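PDB 3EO4: uncharacterized protein MJ1062 from Methanocaldococcus jannaschii, which is of unknown function but probably transfers acyl groups through its GNAT domain, the C-terminal part of a longer protein that may also transfer hexosyl groups. Local coordinates for residues A[14-19]-A[65-70]; A[25-30]-A[78-83]; A[33-38]-A[98-103]. All blocks are in the same frame, centred on the assembly; numbering follows the deposited sequence.

Near the N terminus, strand 13-18 pairs with strand 63-71 in interaction 1, closing a loop of 45 residues. Both helical segments that follow, 25-30 and 33-38, lie inside that loop but find their partners beyond it: interaction 2 sets helix 24-31 against strand 74-84, closing a loop of 47 residues, and interaction 3 joins 33-38 to the loop after strand 92-97, closing one of 59. Every pair of contacts therefore crosses along the chain and none nests. Interactions 1 and 2 touch through Trp-65 O and Ser-80 OG. Interactions 2 and 3 meet where Trp-30 packs on Gly-98 and Ile-36, on the side of the domain that faces the second subunit.

Interaction 1 of 3, residues A[14-19]-A[65-70]; sequences IIIRQI and WIILLR
Arg-17 NH1 rests 3.5 Å from Ile-66 CG1 and is gripped by two acceptors: it gives a hydrogen bond of 2.7 Å to Gln-18 O, which lies close to the guanidinium plane, and a salt bridge to Asp-23. The two side chains run side by side in the same direction, and Ile-66 covers one face of the guanidinium. Lower on the arginine, CG touches Leu-68 CD2 at 3.7 Å, the two side chains crossing at about a right angle. Replacing Arg-17 by an alanine would probably leave Asp-23 without its charged mate and uncover one side of Ile-66 CG1 and Leu-68 CD2. Beneath this layer, strands 13-18 and 63-71 pair antiparallel in the GNAT sheet. Ile-15 and Leu-68 exchange two backbone hydrogen bonds, the shorter from Leu-68 N to Ile-15 O at 2.7 Å with an angle of 170° at the hydrogen, and Arg-17 and Ile-66 exchange two more. On the other face of the sheet, Ile-16 meets Trp-65 in a CH-pi contact. Ile-16 CG1 sits between its backbone N and carbonyl carbon (chi1 63°), and CD1 lies over the five-membered ring of Trp-65, 3.4 Å from its centroid and 6° off the normal. Nearby, Ile-14 CG2 and Ile-67 CG2 are 4.1 Å apart, on the side that packs against helix 107-121. The pairing thus presents two unlike surfaces, an aliphatic and aromatic one facing that helix and an opposite one where a charge lies over hydrocarbon, its NH1 held by both a carboxylate and a carbonyl.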
loop_
_atom_site.group_PDB
_atom_site.type_symbol
_atom_site.label_atom_id
_atom_site.label_comp_id
_atom_site.label_asym_id
_atom_site.label_seq_id
_atom_site.Cartn_x
_atom_site.Cartn_y
_atom_site.Cartn_z
ATOM N N ILE A 14 -3.593 -12.791 -15.431
ATOM C CA ILE A 14 -4.357 -11.941 -14.527
ATOM C C ILE A 14 -5.558 -12.734 -14.041
ATOM O O ILE A 14 -6.289 -13.304 -14.840
ATOM C CB ILE A 14 -4.867 -10.688 -15.233
ATOM C CG1 ILE A 14 -3.711 -9.713 -15.512
ATOM C CG2 ILE A 14 -5.923 -10.001 -14.387
ATOM C CD1 ILE A 14 -2.950 -9.975 -16.776
ATOM N N ILE A 15 -5.740 -12.759 -12.723
ATOM C CA ILE A 15 -6.897 -13.352 -12.071
ATOM C C ILE A 15 -7.509 -12.269 -11.182
ATOM O O ILE A 15 -6.791 -11.411 -10.625
ATOM C CB ILE A 15 -6.461 -14.555 -11.220
ATOM C CG1 ILE A 15 -5.767 -15.595 -12.107
ATOM C CG2 ILE A 15 -7.652 -15.207 -10.526
ATOM C CD1 ILE A 15 -4.379 -16.003 -11.631
ATOM N N ILE A 16 -8.831 -12.274 -11.067
ATOM C CA ILE A 16 -9.479 -11.417 -10.105
ATOM C C ILE A 16 -10.264 -12.290 -9.127
ATOM O O ILE A 16 -10.850 -13.295 -9.535
ATOM C CB ILE A 16 -10.376 -10.355 -10.766
ATOM C CG1 ILE A 16 -11.536 -10.989 -11.538
ATOM C CG2 ILE A 16 -9.551 -9.439 -11.660
ATOM C CD1 ILE A 16 -12.680 -10.030 -11.754
ATOM N N ARG A 17 -10.216 -11.938 -7.842
ATOM C CA ARG A 17 -10.946 -12.663 -6.799
ATOM C C ARG A 17 -11.562 -11.637 -5.850
ATOM O O ARG A 17 -11.004 -10.528 -5.672
ATOM C CB ARG A 17 -10.033 -13.636 -6.036
ATOM C CG ARG A 17 -8.878 -12.965 -5.258
ATOM C CD ARG A 17 -8.659 -13.568 -3.844
ATOM N NE ARG A 17 -7.587 -12.867 -3.119
ATOM C CZ ARG A 17 -7.750 -11.833 -2.272
ATOM N NH1 ARG A 17 -8.960 -11.341 -2.009
ATOM N NH2 ARG A 17 -6.684 -11.288 -1.680
ATOM N N GLN A 18 -12.697 -11.972 -5.240
ATOM C CA GLN A 18 -13.341 -10.981 -4.369
ATOM C C GLN A 18 -12.432 -10.597 -3.212
ATOM O O GLN A 18 -11.590 -11.382 -2.742
ATOM C CB GLN A 18 -14.759 -11.357 -3.888
ATOM C CG GLN A 18 -14.986 -12.823 -3.599
ATOM C CD GLN A 18 -16.316 -13.128 -2.872
ATOM O OE1 GLN A 18 -16.530 -14.264 -2.414
ATOM N NE2 GLN A 18 -17.195 -12.132 -2.750
ATOM N N ILE A 19 -12.588 -9.344 -2.810
ATOM C CA ILE A 19 -11.867 -8.758 -1.707
ATOM C C ILE A 19 -12.336 -9.366 -0.409
ATOM O O ILE A 19 -13.422 -9.915 -0.329
ATOM C CB ILE A 19 -12.136 -7.224 -1.666
ATOM C CG1 ILE A 19 -11.083 -6.502 -0.821
ATOM C CG2 ILE A 19 -13.581 -6.931 -1.200
ATOM C CD1 ILE A 19 -10.934 -5.011 -1.173
ATOM N N TRP A 65 -13.032 -6.490 -6.324
ATOM C CA TRP A 65 -12.081 -7.592 -6.498
ATOM C C TRP A 65 -10.666 -7.079 -6.252
ATOM O O TRP A 65 -10.373 -5.899 -6.428
ATOM C CB TRP A 65 -12.123 -8.166 -7.916
ATOM C CG TRP A 65 -13.365 -8.861 -8.395
ATOM C CD1 TRP A 65 -13.593 -10.222 -8.403
ATOM C CD2 TRP A 65 -14.513 -8.266 -9.046
ATOM N NE1 TRP A 65 -14.815 -10.497 -8.980
ATOM C CE2 TRP A 65 -15.397 -9.322 -9.388
ATOM C CE3 TRP A 65 -14.886 -6.947 -9.350
ATOM C CZ2 TRP A 65 -16.641 -9.100 -10.016
ATOM C CZ3 TRP A 65 -16.127 -6.723 -9.985
ATOM C CH2 TRP A 65 -16.988 -7.796 -10.307
ATOM N N ILE A 66 -9.799 -7.987 -5.829
ATOM C CA ILE A 66 -8.373 -7.799 -5.879
ATOM C C ILE A 66 -7.904 -8.394 -7.206
ATOM O O ILE A 66 -8.351 -9.480 -7.607
ATOM C CB ILE A 66 -7.674 -8.592 -4.727
ATOM C CG1 ILE A 66 -8.247 -8.180 -3.365
ATOM C CG2 ILE A 66 -6.184 -8.377 -4.740
ATOM C CD1 ILE A 66 -8.079 -6.674 -3.071
ATOM N N ILE A 67 -6.978 -7.698 -7.852
ATOM C CA ILE A 67 -6.342 -8.161 -9.083
ATOM C C ILE A 67 -5.051 -8.907 -8.731
ATOM O O ILE A 67 -4.175 -8.364 -8.075
ATOM C CB ILE A 67 -5.997 -6.973 -9.998
ATOM C CG1 ILE A 67 -7.246 -6.101 -10.251
ATOM C CG2 ILE A 67 -5.321 -7.471 -11.278
ATOM C CD1 ILE A 67 -6.938 -4.739 -10.863
ATOM N N LEU A 68 -4.951 -10.151 -9.167
ATOM C CA LEU A 68 -3.799 -10.962 -8.891
ATOM C C LEU A 68 -2.992 -11.113 -10.159
ATOM O O LEU A 68 -3.552 -11.346 -11.214
ATOM C CB LEU A 68 -4.268 -12.328 -8.442
ATOM C CG LEU A 68 -4.589 -12.634 -6.972
ATOM C CD1 LEU A 68 -4.928 -11.443 -6.107
ATOM C CD2 LEU A 68 -5.643 -13.755 -6.866
ATOM N N LEU A 69 -1.678 -10.973 -10.067
ATOM C CA LEU A 69 -0.821 -11.184 -11.215
ATOM C C LEU A 69 -0.027 -12.454 -10.943
ATOM O O LEU A 69 0.613 -12.576 -9.904
ATOM C CB LEU A 69 0.107 -9.983 -11.477
ATOM C CG LEU A 69 1.246 -10.224 -12.490
ATOM C CD1 LEU A 69 0.753 -10.477 -13.928
ATOM C CD2 LEU A 69 2.259 -9.115 -12.498
ATOM N N ARG A 70 -0.101 -13.393 -11.884
ATOM C CA ARG A 70 0.646 -14.623 -11.805
ATOM C C ARG A 70 1.846 -14.463 -12.715
ATOM O O ARG A 70 1.718 -14.185 -13.910
ATOM C CB ARG A 70 -0.185 -15.832 -12.254
ATOM C CG ARG A 70 0.557 -17.150 -12.107
ATOM C CD ARG A 70 -0.219 -18.314 -12.692
ATOM N NE ARG A 70 -1.552 -18.442 -12.092
ATOM C CZ ARG A 70 -1.840 -19.230 -11.053
ATOM N NH1 ARG A 70 -0.888 -19.961 -10.475
ATOM N NH2 ARG A 70 -3.086 -19.282 -10.584
#

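Interaction 2 of 3, residues A[25-30]-A[78-83]; sequences ELLMAW and VGSVNV
Leu-27 is the first residue of 25-30 to reach 78-83, touching Ser-80, where a helix of the GNAT fold packs across a strand of its antiparallel sheet. The axes of segments 25-30 and 78-83 stand nearly perpendicular, at 95°, with a closest approach of 9.3 Å. The leucine has CG anti to its backbone N (chi1 -176°), and its CD1 meets Ser-80 CB at 3.7 Å. The hydroxyl of Ser-80 is engaged elsewhere, hydrogen-bonded to the carbonyl of Trp-65 on the adjacent strand, and the methylene is the part of the serine nearest Leu-27. Leu-27 also leans on His-52 and Trp-55 of helix 49-58.

One turn further, Trp-30 carries most of the contact. Its indole is sandwiched: Leu-26 CD1 of its own helix lies 3.4 Å above one face, toward its rim, and the strand backbone passes over the other. Gly-79 CA makes a CH-pi contact there, 3.9 Å from the centroid of the six-membered ring and 29° off its normal. Ala-29 of the second subunit packs on Trp-30 as well, so this helix also belongs to the dimer contact. The outer end of the indole comes very close to the strand, with Trp-30 CH2 3.3 Å from Gly-79 N.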
loop_
_atom_site.group_PDB
_atom_site.type_symbol
_atom_site.label_atom_id
_atom_site.label_comp_id
_atom_site.label_asym_id
_atom_site.label_seq_id
_atom_site.Cartn_x
_atom_site.Cartn_y
_atom_site.Cartn_z
ATOM N N GLU A 25 -6.176 -3.039 4.424
ATOM C CA GLU A 25 -5.008 -2.185 4.692
ATOM C C GLU A 25 -4.196 -1.984 3.432
ATOM O O GLU A 25 -3.665 -0.920 3.226
ATOM C CB GLU A 25 -4.111 -2.729 5.820
ATOM C CG GLU A 25 -4.828 -3.013 7.178
ATOM C CD GLU A 25 -5.284 -4.481 7.291
ATOM O OE1 GLU A 25 -5.958 -4.986 6.364
ATOM O OE2 GLU A 25 -4.947 -5.149 8.293
ATOM N N LEU A 26 -4.081 -3.026 2.610
ATOM C CA LEU A 26 -3.351 -2.924 1.356
ATOM C C LEU A 26 -4.097 -1.997 0.387
ATOM O O LEU A 26 -3.491 -1.106 -0.210
ATOM C CB LEU A 26 -3.153 -4.293 0.727
ATOM C CG LEU A 26 -2.634 -4.354 -0.699
ATOM C CD1 LEU A 26 -1.290 -3.661 -0.796
ATOM C CD2 LEU A 26 -2.470 -5.850 -1.102
ATOM N N LEU A 27 -5.403 -2.217 0.253
ATOM C CA LEU A 27 -6.250 -1.310 -0.512
ATOM C C LEU A 27 -6.137 0.124 -0.008
ATOM O O LEU A 27 -5.941 1.049 -0.804
ATOM C CB LEU A 27 -7.705 -1.782 -0.550
ATOM C CG LEU A 27 -8.619 -0.901 -1.438
ATOM C CD1 LEU A 27 -8.306 -0.986 -2.972
ATOM C CD2 LEU A 27 -10.134 -1.138 -1.168
HETATM N N MSE A 28 -6.224 0.338 1.296
HETATM C CA MSE A 28 -6.038 1.721 1.789
HETATM C C MSE A 28 -4.643 2.264 1.435
HETATM O O MSE A 28 -4.500 3.429 1.115
HETATM C CB MSE A 28 -6.269 1.833 3.291
HETATM C CG MSE A 28 -6.185 3.255 3.786
HETATM SE SE MSE A 28 -6.586 3.374 5.703
HETATM C CE MSE A 28 -5.308 2.044 6.323
ATOM N N ALA A 29 -3.624 1.423 1.500
ATOM C CA ALA A 29 -2.262 1.865 1.215
ATOM C C ALA A 29 -2.071 2.351 -0.235
ATOM O O ALA A 29 -1.387 3.356 -0.489
ATOM C CB ALA A 29 -1.260 0.785 1.559
ATOM N N TRP A 30 -2.704 1.662 -1.168
ATOM C CA TRP A 30 -2.737 2.127 -2.544
ATOM C C TRP A 30 -3.485 3.464 -2.701
ATOM O O TRP A 30 -2.999 4.372 -3.353
ATOM C CB TRP A 30 -3.406 1.087 -3.411
ATOM C CG TRP A 30 -2.608 -0.158 -3.607
ATOM C CD1 TRP A 30 -1.227 -0.286 -3.637
ATOM C CD2 TRP A 30 -3.146 -1.461 -3.842
ATOM N NE1 TRP A 30 -0.886 -1.609 -3.882
ATOM C CE2 TRP A 30 -2.047 -2.346 -4.012
ATOM C CE3 TRP A 30 -4.455 -1.963 -3.947
ATOM C CZ2 TRP A 30 -2.224 -3.718 -4.271
ATOM C CZ3 TRP A 30 -4.630 -3.322 -4.186
ATOM C CH2 TRP A 30 -3.504 -4.186 -4.364
ATOM N N VAL A 78 -1.872 -6.848 -6.975
ATOM C CA VAL A 78 -1.293 -5.721 -7.697
ATOM C C VAL A 78 -2.244 -4.563 -7.869
ATOM O O VAL A 78 -1.805 -3.492 -8.270
ATOM C CB VAL A 78 -0.733 -6.107 -9.112
ATOM C CG1 VAL A 78 0.396 -7.153 -9.027
ATOM C CG2 VAL A 78 -1.855 -6.589 -10.028
ATOM N N GLY A 79 -3.541 -4.782 -7.629
ATOM C CA GLY A 79 -4.514 -3.699 -7.755
ATOM C C GLY A 79 -5.897 -4.114 -7.319
ATOM O O GLY A 79 -6.086 -5.188 -6.719
ATOM N N SER A 80 -6.878 -3.266 -7.629
ATOM C CA SER A 80 -8.253 -3.581 -7.347
ATOM C C SER A 80 -9.158 -3.111 -8.472
ATOM O O SER A 80 -8.927 -2.043 -9.061
ATOM C CB SER A 80 -8.680 -2.933 -6.050
ATOM O OG SER A 80 -10.019 -3.329 -5.749
ATOM N N VAL A 81 -10.199 -3.899 -8.748
ATOM C CA VAL A 81 -11.214 -3.541 -9.750
ATOM C C VAL A 81 -12.577 -3.759 -9.107
ATOM O O VAL A 81 -12.729 -4.655 -8.262
ATOM C CB VAL A 81 -11.025 -4.332 -11.087
ATOM C CG1 VAL A 81 -11.313 -5.820 -10.910
ATOM C CG2 VAL A 81 -11.840 -3.704 -12.249
ATOM N N ASN A 82 -13.545 -2.914 -9.462
ATOM C CA ASN A 82 -14.844 -2.872 -8.783
ATOM C C ASN A 82 -15.962 -2.412 -9.727
ATOM O O ASN A 82 -15.677 -1.748 -10.734
ATOM C CB ASN A 82 -14.795 -1.961 -7.535
ATOM C CG ASN A 82 -14.556 -0.490 -7.880
ATOM O OD1 ASN A 82 -15.292 0.106 -8.669
ATOM N ND2 ASN A 82 -13.554 0.108 -7.261
ATOM N N VAL A 83 -17.210 -2.811 -9.411
ATOM C CA VAL A 83 -18.434 -2.320 -10.074
ATOM C C VAL A 83 -19.400 -1.904 -9.002
ATOM O O VAL A 83 -19.568 -2.602 -8.014
ATOM C CB VAL A 83 -19.153 -3.380 -10.954
ATOM C CG1 VAL A 83 -18.218 -3.891 -12.002
ATOM C CG2 VAL A 83 -19.580 -4.564 -10.131
#

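Interaction 3 of 3, residues A[33-38]-A[98-103]; sequences NPLIYK and GEFFLW
Asn-33 and Phe-100 reach toward each other tip to tip, the amide coming to the ring at its edge rather than over a face. Here the turn after helix 24-31 meets the loop that leads from strand 92-97 into helix 107-121 of the GNAT domain, with a type I turn from Glu-99 to Leu-102. The amide and ring planes are turned 53° apart, and ND2 stands near the ring plane, 3.0 Å from Phe-100 CZ, a spacing so short that its exact value is doubtful. The same asparagine has two polar duties. As the N-cap of the short, weakly bonded helix that follows, its OD1 accepts from Leu-35 N at 3.1 Å, while its ND2 donates to the carbonyl of Ser-32 of the second subunit. CG lies anti to the backbone N (chi1 -164°), carrying the amide out toward the phenyl ring.

Leu-35 crosses Phe-100 at about a right angle and meets it with CD2, 3.7 Å from CE1. Ile-36 slants between two aromatic residues. Its CG1 is 3.9 Å from Phe-100 CE1 and equally far from Trp-103 CZ2, which it meets at the edge of the indole, while its CD1 extends to Gly-98 CA. Leu-35 O also stands at that indole edge, 3.7 Å from Trp-103 CH2. Phe-100 CA covers part of one face of Trp-103, and the indole NE1 is hydrogen-bonded to the carbonyl of Ile-97, at the end of strand 92-97.

The side chain of Trp-103 is about 3 Å from a bound MES molecule, probably from the crystallisation liquor. The contact is thus carried by aliphatic side chains packed against two aromatic rings, with Ile-36 CG1 at the edge of the indole. The Asn-33 amide and Trp-103 NE1 are engaged by the helix cap, the second subunit and the end of the preceding strand, which couples this joint to the dimer interface.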
loop_
_atom_site.group_PDB
_atom_site.type_symbol
_atom_site.label_atom_id
_atom_site.label_comp_id
_atom_site.label_asym_id
_atom_site.label_seq_id
_atom_site.Cartn_x
_atom_site.Cartn_y
_atom_site.Cartn_z
ATOM N N ASN A 33 -1.738 6.757 -1.620
ATOM C CA ASN A 33 -0.569 7.187 -2.343
ATOM C C ASN A 33 -0.920 8.376 -3.251
ATOM O O ASN A 33 -1.730 8.223 -4.159
ATOM C CB ASN A 33 -0.019 6.007 -3.146
ATOM C CG ASN A 33 1.390 6.242 -3.617
ATOM O OD1 ASN A 33 1.726 7.316 -4.070
ATOM N ND2 ASN A 33 2.216 5.216 -3.540
ATOM N N PRO A 34 -0.326 9.569 -2.987
ATOM C CA PRO A 34 -0.548 10.798 -3.750
ATOM C C PRO A 34 -0.343 10.643 -5.248
ATOM O O PRO A 34 -0.918 11.418 -6.019
ATOM C CB PRO A 34 0.517 11.761 -3.196
ATOM C CG PRO A 34 0.834 11.238 -1.861
ATOM C CD PRO A 34 0.688 9.767 -1.931
ATOM N N LEU A 35 0.488 9.671 -5.638
ATOM C CA LEU A 35 0.769 9.362 -7.033
ATOM C C LEU A 35 -0.442 8.704 -7.694
ATOM O O LEU A 35 -0.543 8.648 -8.919
ATOM C CB LEU A 35 1.976 8.392 -7.116
ATOM C CG LEU A 35 3.419 8.850 -7.281
ATOM C CD1 LEU A 35 3.679 10.333 -6.961
ATOM C CD2 LEU A 35 4.315 7.915 -6.485
ATOM N N ILE A 36 -1.320 8.167 -6.861
ATOM C CA ILE A 36 -2.556 7.562 -7.296
ATOM C C ILE A 36 -3.733 8.504 -7.064
ATOM O O ILE A 36 -4.552 8.693 -7.968
ATOM C CB ILE A 36 -2.795 6.205 -6.602
ATOM C CG1 ILE A 36 -1.745 5.198 -7.095
ATOM C CG2 ILE A 36 -4.182 5.657 -6.936
ATOM C CD1 ILE A 36 -1.808 3.826 -6.455
ATOM N N TYR A 37 -3.808 9.139 -5.888
ATOM C CA TYR A 37 -5.004 9.894 -5.578
ATOM C C TYR A 37 -5.052 11.247 -6.284
ATOM O O TYR A 37 -6.033 11.988 -6.174
ATOM C CB TYR A 37 -5.314 9.924 -4.067
ATOM C CG TYR A 37 -4.371 10.685 -3.137
ATOM C CD1 TYR A 37 -3.651 10.021 -2.139
ATOM C CD2 TYR A 37 -4.263 12.073 -3.203
ATOM C CE1 TYR A 37 -2.819 10.736 -1.249
ATOM C CE2 TYR A 37 -3.442 12.786 -2.321
ATOM C CZ TYR A 37 -2.725 12.113 -1.349
ATOM O OH TYR A 37 -1.913 12.848 -0.495
ATOM N N LYS A 38 -3.971 11.554 -7.002
ATOM C CA LYS A 38 -3.930 12.569 -8.063
ATOM C C LYS A 38 -5.113 12.457 -9.015
ATOM O O LYS A 38 -5.530 13.432 -9.622
ATOM C CB LYS A 38 -2.780 12.221 -8.997
ATOM C CG LYS A 38 -1.553 12.957 -8.919
ATOM C CD LYS A 38 -0.701 12.396 -10.054
ATOM C CE LYS A 38 -1.085 13.049 -11.393
ATOM N NZ LYS A 38 -0.105 14.074 -11.780
ATOM N N GLY A 98 -2.108 -0.762 -8.106
ATOM C CA GLY A 98 -1.244 -0.290 -7.038
ATOM C C GLY A 98 0.259 -0.267 -7.305
ATOM O O GLY A 98 0.923 0.641 -6.839
ATOM N N GLU A 99 0.811 -1.237 -8.040
ATOM C CA GLU A 99 2.246 -1.202 -8.365
ATOM C C GLU A 99 2.435 -0.297 -9.537
ATOM O O GLU A 99 1.787 -0.512 -10.557
ATOM C CB GLU A 99 2.811 -2.569 -8.784
ATOM C CG GLU A 99 2.543 -3.666 -7.840
ATOM C CD GLU A 99 3.397 -4.914 -8.076
ATOM O OE1 GLU A 99 3.132 -5.894 -7.364
ATOM O OE2 GLU A 99 4.315 -4.932 -8.937
ATOM N N PHE A 100 3.380 0.642 -9.432
ATOM C CA PHE A 100 3.539 1.739 -10.403
ATOM C C PHE A 100 4.241 1.406 -11.702
ATOM O O PHE A 100 3.964 2.031 -12.730
ATOM C CB PHE A 100 4.265 2.918 -9.764
ATOM C CG PHE A 100 3.521 3.512 -8.632
ATOM C CD1 PHE A 100 2.784 4.675 -8.818
ATOM C CD2 PHE A 100 3.522 2.889 -7.376
ATOM C CE1 PHE A 100 2.075 5.236 -7.758
ATOM C CE2 PHE A 100 2.833 3.440 -6.317
ATOM C CZ PHE A 100 2.091 4.613 -6.501
ATOM N N PHE A 101 5.172 0.470 -11.657
ATOM C CA PHE A 101 5.952 0.130 -12.848
ATOM C C PHE A 101 5.317 -1.033 -13.622
ATOM O O PHE A 101 5.979 -1.694 -14.416
ATOM C CB PHE A 101 7.414 -0.133 -12.475
ATOM C CG PHE A 101 8.162 1.113 -12.081
ATOM C CD1 PHE A 101 8.711 1.958 -13.061
ATOM C CD2 PHE A 101 8.317 1.461 -10.740
ATOM C CE1 PHE A 101 9.421 3.129 -12.706
ATOM C CE2 PHE A 101 9.022 2.631 -10.375
ATOM C CZ PHE A 101 9.577 3.462 -11.362
ATOM N N LEU A 102 4.036 -1.255 -13.354
ATOM C CA LEU A 102 3.174 -2.174 -14.091
ATOM C C LEU A 102 2.252 -1.407 -15.031
ATOM O O LEU A 102 1.824 -1.942 -16.056
ATOM C CB LEU A 102 2.270 -2.959 -13.130
ATOM C CG LEU A 102 2.908 -4.063 -12.290
ATOM C CD1 LEU A 102 1.817 -4.862 -11.543
ATOM C CD2 LEU A 102 3.742 -4.966 -13.139
ATOM N N TRP A 103 1.918 -0.170 -14.645
ATOM C CA TRP A 103 1.150 0.743 -15.481
ATOM C C TRP A 103 1.656 0.706 -16.911
ATOM O O TRP A 103 2.856 0.609 -17.149
ATOM C CB TRP A 103 1.195 2.181 -14.928
ATOM C CG TRP A 103 0.508 2.371 -13.574
ATOM C CD1 TRP A 103 0.077 1.398 -12.733
ATOM C CD2 TRP A 103 0.254 3.626 -12.901
ATOM N NE1 TRP A 103 -0.488 1.961 -11.599
ATOM C CE2 TRP A 103 -0.383 3.325 -11.677
ATOM C CE3 TRP A 103 0.468 4.976 -13.241
ATOM C CZ2 TRP A 103 -0.798 4.322 -10.774
ATOM C CZ3 TRP A 103 0.055 5.967 -12.339
ATOM C CH2 TRP A 103 -0.562 5.632 -11.116
#